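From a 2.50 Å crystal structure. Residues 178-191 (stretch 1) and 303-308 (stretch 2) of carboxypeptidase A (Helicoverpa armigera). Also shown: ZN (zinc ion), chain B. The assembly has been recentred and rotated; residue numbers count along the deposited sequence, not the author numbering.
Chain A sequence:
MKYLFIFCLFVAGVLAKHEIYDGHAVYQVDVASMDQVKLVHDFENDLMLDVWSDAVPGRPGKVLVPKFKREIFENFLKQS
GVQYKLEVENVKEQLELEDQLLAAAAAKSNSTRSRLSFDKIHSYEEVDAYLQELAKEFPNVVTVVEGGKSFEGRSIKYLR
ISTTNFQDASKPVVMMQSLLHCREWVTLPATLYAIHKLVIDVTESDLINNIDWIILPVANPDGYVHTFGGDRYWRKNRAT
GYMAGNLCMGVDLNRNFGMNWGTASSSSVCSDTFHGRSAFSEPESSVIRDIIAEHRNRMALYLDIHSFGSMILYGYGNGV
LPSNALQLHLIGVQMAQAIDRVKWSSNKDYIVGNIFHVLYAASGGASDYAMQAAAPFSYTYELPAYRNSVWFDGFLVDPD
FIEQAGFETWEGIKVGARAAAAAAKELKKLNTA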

ATOM      1  N   SER A 178       2.899  -3.638  -4.447  1.00 16.65           N
ATOM      2  CA  SER A 178       1.757  -3.634  -3.574  1.00 19.67           C
ATOM      3  C   SER A 178       1.945  -4.586  -2.395  1.00 17.86           C
ATOM      4  O   SER A 178       2.901  -5.329  -2.365  1.00 14.65           O
ATOM      5  CB  SER A 178       0.444  -3.957  -4.335  1.00 16.58           C
ATOM      6  OG  SER A 178       0.422  -5.261  -4.876  1.00 14.18           O
ATOM      7  N   LEU A 179       1.051  -4.458  -1.409  1.00 17.33           N
ATOM      8  CA  LEU A 179       1.058  -5.307  -0.234  1.00 17.00           C
ATOM      9  C   LEU A 179       2.267  -5.146   0.672  1.00 16.09           C
ATOM     10  O   LEU A 179       2.587  -6.008   1.452  1.00 14.77           O
ATOM     11  CB  LEU A 179       0.832  -6.767  -0.618  1.00 14.61           C
ATOM     12  CG  LEU A 179      -0.603  -7.156  -1.036  1.00 16.98           C
ATOM     13  CD1 LEU A 179      -0.740  -8.644  -1.310  1.00 15.42           C
ATOM     14  CD2 LEU A 179      -1.682  -6.751  -0.042  1.00 13.33           C
ATOM     15  N   LEU A 180       2.881  -3.981   0.696  1.00 19.42           N
ATOM     16  CA  LEU A 180       3.954  -3.640   1.607  1.00 19.97           C
ATOM     17  C   LEU A 180       3.392  -3.674   3.043  1.00 19.64           C
ATOM     18  O   LEU A 180       4.034  -4.194   3.960  1.00 16.17           O
ATOM     19  CB  LEU A 180       4.578  -2.298   1.239  1.00 18.18           C
ATOM     20  CG  LEU A 180       5.906  -1.939   1.912  1.00 19.14           C
ATOM     21  CD1 LEU A 180       6.949  -2.940   1.526  1.00 14.66           C
ATOM     22  CD2 LEU A 180       6.398  -0.530   1.634  1.00 13.03           C
ATOM     23  N   HIS A 181       2.209  -3.106   3.218  1.00 17.02           N
ATOM     24  CA  HIS A 181       1.410  -3.202   4.416  1.00 18.65           C
ATOM     25  C   HIS A 181       0.361  -4.285   4.155  1.00 23.16           C
ATOM     26  O   HIS A 181      -0.694  -4.115   3.503  1.00 25.21           O
ATOM     27  CB  HIS A 181       0.758  -1.870   4.728  1.00 18.25           C
ATOM     28  CG  HIS A 181       1.681  -0.865   5.317  1.00 16.13           C
ATOM     29  ND1 HIS A 181       1.618   0.461   5.166  1.00 18.26           N
ATOM     30  CD2 HIS A 181       2.768  -0.941   6.122  1.00 19.04           C
ATOM     31  CE1 HIS A 181       2.466   1.245   5.734  1.00 13.30           C
ATOM     32  NE2 HIS A 181       3.217   0.343   6.354  1.00 20.70           N
ATOM     33  N   CYS A 182       0.615  -5.485   4.659  1.00 22.26           N
ATOM     34  CA  CYS A 182      -0.171  -6.662   4.400  1.00 15.36           C
ATOM     35  C   CYS A 182      -1.653  -6.611   4.597  1.00 14.60           C
ATOM     36  O   CYS A 182      -2.369  -7.390   3.954  1.00 18.22           O
ATOM     37  CB  CYS A 182       0.528  -7.743   5.196  1.00 21.41           C
ATOM     38  SG  CYS A 182       0.809  -7.458   6.937  1.00 16.72           S
ATOM     39  N   ARG A 183      -2.195  -5.709   5.378  1.00 16.92           N
ATOM     40  CA  ARG A 183      -3.634  -5.618   5.625  1.00 15.95           C
ATOM     41  C   ARG A 183      -4.371  -4.845   4.537  1.00 19.58           C
ATOM     42  O   ARG A 183      -5.609  -4.851   4.470  1.00 21.14           O
ATOM     43  CB  ARG A 183      -3.984  -4.944   6.935  1.00 16.54           C
ATOM     44  CG  ARG A 183      -3.542  -3.519   7.116  1.00 15.10           C
ATOM     45  CD  ARG A 183      -3.773  -3.030   8.537  1.00 19.76           C
ATOM     46  NE  ARG A 183      -3.607  -1.573   8.659  1.00 18.63           N
ATOM     47  CZ  ARG A 183      -3.622  -0.963   9.842  1.00 14.88           C
ATOM     48  NH1 ARG A 183      -3.828  -1.638  10.957  1.00 16.11           N
ATOM     49  NH2 ARG A 183      -3.508   0.336   9.966  1.00 20.26           N
ATOM     50  N   GLU A 184      -3.604  -4.164   3.673  1.00 16.95           N
ATOM     51  CA  GLU A 184      -4.222  -3.436   2.570  1.00 17.74           C
ATOM     52  C   GLU A 184      -4.493  -4.321   1.354  1.00 18.53           C
ATOM     53  O   GLU A 184      -3.798  -4.216   0.340  1.00 18.25           O
ATOM     54  CB  GLU A 184      -3.343  -2.250   2.187  1.00 15.67           C
ATOM     55  CG  GLU A 184      -3.035  -1.371   3.353  1.00 18.41           C
ATOM     56  CD  GLU A 184      -1.947  -0.375   3.043  1.00 18.66           C
ATOM     57  OE1 GLU A 184      -1.808   0.352   4.064  1.00 15.08           O
ATOM     58  OE2 GLU A 184      -1.398  -0.431   1.956  1.00 17.79           O
ATOM     59  N   TRP A 185      -5.479  -5.217   1.478  1.00 18.63           N
ATOM     60  CA  TRP A 185      -5.779  -6.241   0.510  1.00 16.93           C
ATOM     61  C   TRP A 185      -6.207  -5.753  -0.840  1.00 16.41           C
ATOM     62  O   TRP A 185      -5.852  -6.292  -1.875  1.00 17.10           O
ATOM     63  CB  TRP A 185      -6.868  -7.201   1.035  1.00 16.13           C
ATOM     64  CG  TRP A 185      -6.377  -8.128   2.108  1.00 19.29           C
ATOM     65  CD1 TRP A 185      -5.169  -8.106   2.753  1.00 18.43           C
ATOM     66  CD2 TRP A 185      -7.105  -9.230   2.674  1.00 21.68           C
ATOM     67  NE1 TRP A 185      -5.114  -9.133   3.686  1.00 18.84           N
ATOM     68  CE2 TRP A 185      -6.288  -9.819   3.659  1.00 15.29           C
ATOM     69  CE3 TRP A 185      -8.390  -9.764   2.440  1.00 19.92           C
ATOM     70  CZ2 TRP A 185      -6.708 -10.916   4.393  1.00 19.88           C
ATOM     71  CZ3 TRP A 185      -8.791 -10.864   3.186  1.00 13.48           C
ATOM     72  CH2 TRP A 185      -7.957 -11.422   4.148  1.00 14.10           C
ATOM     73  N   VAL A 186      -6.882  -4.621  -0.902  1.00 20.18           N
ATOM     74  CA  VAL A 186      -7.325  -4.020  -2.146  1.00 22.83           C
ATOM     75  C   VAL A 186      -6.177  -3.562  -3.053  1.00 22.39           C
ATOM     76  O   VAL A 186      -6.420  -3.240  -4.218  1.00 21.20           O
ATOM     77  CB  VAL A 186      -8.325  -2.878  -1.857  1.00 26.71           C
ATOM     78  CG1 VAL A 186      -7.700  -1.582  -1.349  1.00 22.72           C
ATOM     79  CG2 VAL A 186      -9.166  -2.607  -3.106  1.00 27.19           C
ATOM     80  N   THR A 187      -4.920  -3.569  -2.581  1.00 18.74           N
ATOM     81  CA  THR A 187      -3.787  -3.163  -3.385  1.00 15.72           C
ATOM     82  C   THR A 187      -3.353  -4.232  -4.382  1.00 18.32           C
ATOM     83  O   THR A 187      -2.775  -3.870  -5.458  1.00 17.32           O
ATOM     84  CB  THR A 187      -2.575  -2.741  -2.549  1.00 14.70           C
ATOM     85  OG1 THR A 187      -2.073  -3.832  -1.769  1.00 17.74           O
ATOM     86  CG2 THR A 187      -2.973  -1.571  -1.664  1.00 24.69           C
ATOM     87  N   LEU A 188      -3.570  -5.501  -4.060  1.00 15.48           N
ATOM     88  CA  LEU A 188      -3.174  -6.625  -4.892  1.00 14.17           C
ATOM     89  C   LEU A 188      -3.920  -6.698  -6.203  1.00 17.65           C
ATOM     90  O   LEU A 188      -3.354  -6.689  -7.315  1.00 15.79           O
ATOM     91  CB  LEU A 188      -3.283  -7.955  -4.133  1.00 13.23           C
ATOM     92  CG  LEU A 188      -2.836  -9.211  -4.917  1.00 19.64           C
ATOM     93  CD1 LEU A 188      -1.369  -9.193  -5.364  1.00 13.10           C
ATOM     94  CD2 LEU A 188      -3.042 -10.513  -4.159  1.00 15.82           C
ATOM     95  N   PRO A 189      -5.253  -6.571  -6.202  1.00 20.08           N
ATOM     96  CA  PRO A 189      -6.026  -6.497  -7.436  1.00 16.91           C
ATOM     97  C   PRO A 189      -5.500  -5.463  -8.406  1.00 20.26           C
ATOM     98  O   PRO A 189      -5.611  -5.523  -9.646  1.00 24.84           O
ATOM     99  CB  PRO A 189      -7.438  -6.180  -6.934  1.00 16.86           C
ATOM    100  CG  PRO A 189      -7.483  -6.776  -5.556  1.00 18.41           C
ATOM    101  CD  PRO A 189      -6.118  -6.490  -4.996  1.00 16.84           C
ATOM    102  N   ALA A 190      -5.104  -4.277  -7.881  1.00 19.31           N
ATOM    103  CA  ALA A 190      -4.615  -3.193  -8.723  1.00 17.71           C
ATOM    104  C   ALA A 190      -3.360  -3.574  -9.494  1.00 21.86           C
ATOM    105  O   ALA A 190      -3.223  -3.398 -10.701  1.00 25.57           O
ATOM    106  CB  ALA A 190      -4.305  -1.987  -7.865  1.00 18.11           C
ATOM    107  N   THR A 191      -2.395  -4.187  -8.815  1.00 20.60           N
ATOM    108  CA  THR A 191      -1.144  -4.622  -9.415  1.00 19.97           C
ATOM    109  C   THR A 191      -1.338  -5.847 -10.280  1.00 22.03           C
ATOM    110  O   THR A 191      -0.609  -6.180 -11.215  1.00 23.02           O
ATOM    111  CB  THR A 191      -0.108  -4.887  -8.281  1.00 22.62           C
ATOM    112  OG1 THR A 191       1.242  -4.653  -8.663  1.00 27.28           O
ATOM    113  CG2 THR A 191      -0.294  -6.266  -7.681  1.00 12.24           C
ATOM    114  N   LEU A 303       5.967   3.363  -8.275  1.00 13.72           N
ATOM    115  CA  LEU A 303       4.681   3.445  -7.622  1.00 19.74           C
ATOM    116  C   LEU A 303       4.558   2.451  -6.467  1.00 18.30           C
ATOM    117  O   LEU A 303       4.644   1.242  -6.623  1.00 17.64           O
ATOM    118  CB  LEU A 303       3.529   3.263  -8.627  1.00 22.61           C
ATOM    119  CG  LEU A 303       3.468   4.223  -9.811  1.00 24.41           C
ATOM    120  CD1 LEU A 303       2.347   3.880 -10.777  1.00 32.26           C
ATOM    121  CD2 LEU A 303       3.334   5.675  -9.356  1.00 28.54           C
ATOM    122  N   ASP A 304       4.325   2.964  -5.277  1.00 19.62           N
ATOM    123  CA  ASP A 304       4.083   2.151  -4.082  1.00 18.90           C
ATOM    124  C   ASP A 304       2.590   2.230  -3.784  1.00 17.15           C
ATOM    125  O   ASP A 304       2.111   3.254  -3.265  1.00 19.19           O
ATOM    126  CB  ASP A 304       4.917   2.691  -2.912  1.00 17.23           C
ATOM    127  CG  ASP A 304       4.858   1.808  -1.687  1.00 16.42           C
ATOM    128  OD1 ASP A 304       4.390   0.658  -1.752  1.00 17.24           O
ATOM    129  OD2 ASP A 304       5.297   2.280  -0.610  1.00 21.07           O
ATOM    130  N   ILE A 305       1.874   1.177  -4.128  1.00 16.93           N
ATOM    131  CA  ILE A 305       0.427   1.147  -3.997  1.00 20.99           C
ATOM    132  C   ILE A 305      -0.046   0.748  -2.614  1.00 20.66           C
ATOM    133  O   ILE A 305       0.049  -0.406  -2.201  1.00 22.91           O
ATOM    134  CB  ILE A 305      -0.232   0.266  -5.100  1.00 21.92           C
ATOM    135  CG1 ILE A 305       0.207   0.840  -6.481  1.00 15.40           C
ATOM    136  CG2 ILE A 305      -1.748   0.270  -5.027  1.00 10.70           C
ATOM    137  CD1 ILE A 305      -0.248   0.038  -7.680  1.00 26.74           C
ATOM    138  N   HIS A 306      -0.693   1.686  -1.937  1.00 18.54           N
ATOM    139  CA  HIS A 306      -1.292   1.453  -0.648  1.00 21.03           C
ATOM    140  C   HIS A 306      -2.812   1.695  -0.706  1.00 24.79           C
ATOM    141  O   HIS A 306      -3.429   2.037  -1.681  1.00 24.27           O
ATOM    142  CB  HIS A 306      -0.728   2.418   0.424  1.00 11.96           C
ATOM    143  CG  HIS A 306       0.716   2.179   0.715  1.00 19.42           C
ATOM    144  ND1 HIS A 306       1.171   1.508   1.797  1.00 18.03           N
ATOM    145  CD2 HIS A 306       1.883   2.473   0.080  1.00 15.67           C
ATOM    146  CE1 HIS A 306       2.440   1.404   1.945  1.00 15.06           C
ATOM    147  NE2 HIS A 306       2.908   1.983   0.855  1.00 20.71           N
ATOM    148  N   SER A 307      -3.405   1.405   0.441  1.00 29.06           N
ATOM    149  CA  SER A 307      -4.749   1.584   0.783  1.00 27.22           C
ATOM    150  C   SER A 307      -4.932   1.967   2.291  1.00 29.86           C
ATOM    151  O   SER A 307      -4.009   1.722   3.070  1.00 28.15           O
ATOM    152  CB  SER A 307      -5.754   0.443   0.580  1.00 30.49           C
ATOM    153  OG  SER A 307      -5.683  -0.529   1.614  1.00 28.44           O
ATOM    154  N   PHE A 308      -5.343   3.134   2.764  1.00 25.48           N
ATOM    155  CA  PHE A 308      -6.638   3.614   2.309  1.00 26.60           C
ATOM    156  C   PHE A 308      -6.739   5.136   2.231  1.00 27.82           C
ATOM    157  O   PHE A 308      -6.062   5.789   3.087  1.00 23.70           O
ATOM    158  CB  PHE A 308      -7.903   2.892   2.771  1.00 29.87           C
ATOM    159  CG  PHE A 308      -8.342   3.357   4.121  1.00 33.80           C
ATOM    160  CD1 PHE A 308      -9.182   4.457   4.204  1.00 31.17           C
ATOM    161  CD2 PHE A 308      -7.943   2.761   5.299  1.00 33.05           C
ATOM    162  CE1 PHE A 308      -9.617   4.950   5.415  1.00 29.87           C
ATOM    163  CE2 PHE A 308      -8.365   3.244   6.516  1.00 32.44           C
ATOM    164  CZ  PHE A 308      -9.211   4.335   6.585  1.00 29.46           C
TER
HETATM  165 ZN    ZN B 413       0.105   1.528   3.904  1.00 25.88          ZN
HETATM  166  O   HOH W   1       2.754  -1.567  -1.294  1.00 18.35           O
HETATM  167  O   HOH W   2      -0.232   3.812   4.706  1.00 17.20           O

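Stretch 2 is mostly strand, already under way at Leu 303, and it runs past a largely irregular segment of stretch 1 and the helix that holds Leu 188 to Thr 191. The axes of helix 187-191 and strand 303-307 come within 8.5 Å, and their N-to-C directions differ by 143°, so the two run roughly antiparallel. Together the stretches bury 506 Å², summed over both sides.

Leu 303 stays out of reach, and contact begins at Asp 304. Its CA-to-CB bond points sideways, but the carboxylate comes nearer, with Asp 304 OD2 3.8 Å from Leu 180 CD2. Asp 304 OD1 accepts a hydrogen bond from water 1 (2.8 Å from the water O). The same water donates to Ile 305 O (3.1 Å from the water O) and accepts from Leu 180 N (3.1 Å from the water O), so it links the backbones where they do not bond directly.

Ile 305 lies beside Ser 178 in a loose parallel register, CA to CA 5.0 Å, and both side chains project from the same face, with Ile 305 CB 4.3 Å from Ser 178 CB. The isoleucine packs against the helix: Ile 305 CG2 is 4.0 Å from Thr 187 CB and 4.4 Å from Ala 190 CB. Thr 187 CG2 also lies 3.3 Å from Ile 305 O, while Thr 187 OG1 is turned to its own stretch, donating to Glu 184 O (2.8 Å) and weakly accepting from Leu 179 N (3.2 Å).

At His 306 the contact becomes metal chemistry. The zinc ion is bound by His 306 ND1 at 2.4 Å, His 181 ND1 at 2.2 Å, Glu 184 OE1 at 2.2 Å and water 2, whose O is 2.4 Å from ZN, so both stretches supply ligands. With ND1 committed to the metal, His 306 NE2 donates to Asp 304 OD2 (2.8 Å, 152°), a bond within the strand. The two histidine rings meet obliquely, their planes at 65°, with His 181 ND1 3.5 Å from His 306 CE1. Glu 184 OE2 approaches His 306 ND1 to 3.2 Å, but with no hydrogen to share this is not a hydrogen bond.

Ser 307 supplies the direct hydrogen bond between the stretches: Ser 307 N donates to Glu 184 OE2 (3.1 Å, 155°). One carboxylate thus ties the strand backbone through OE2 and the zinc through OE1. Glu 184 OE1 and Ser 307 O, 2.8 Å apart, are both acceptors and form no bond. Val 186 CG1 packs 3.4 Å from Ser 307 CB. Phe 308 makes no contact with stretch 1.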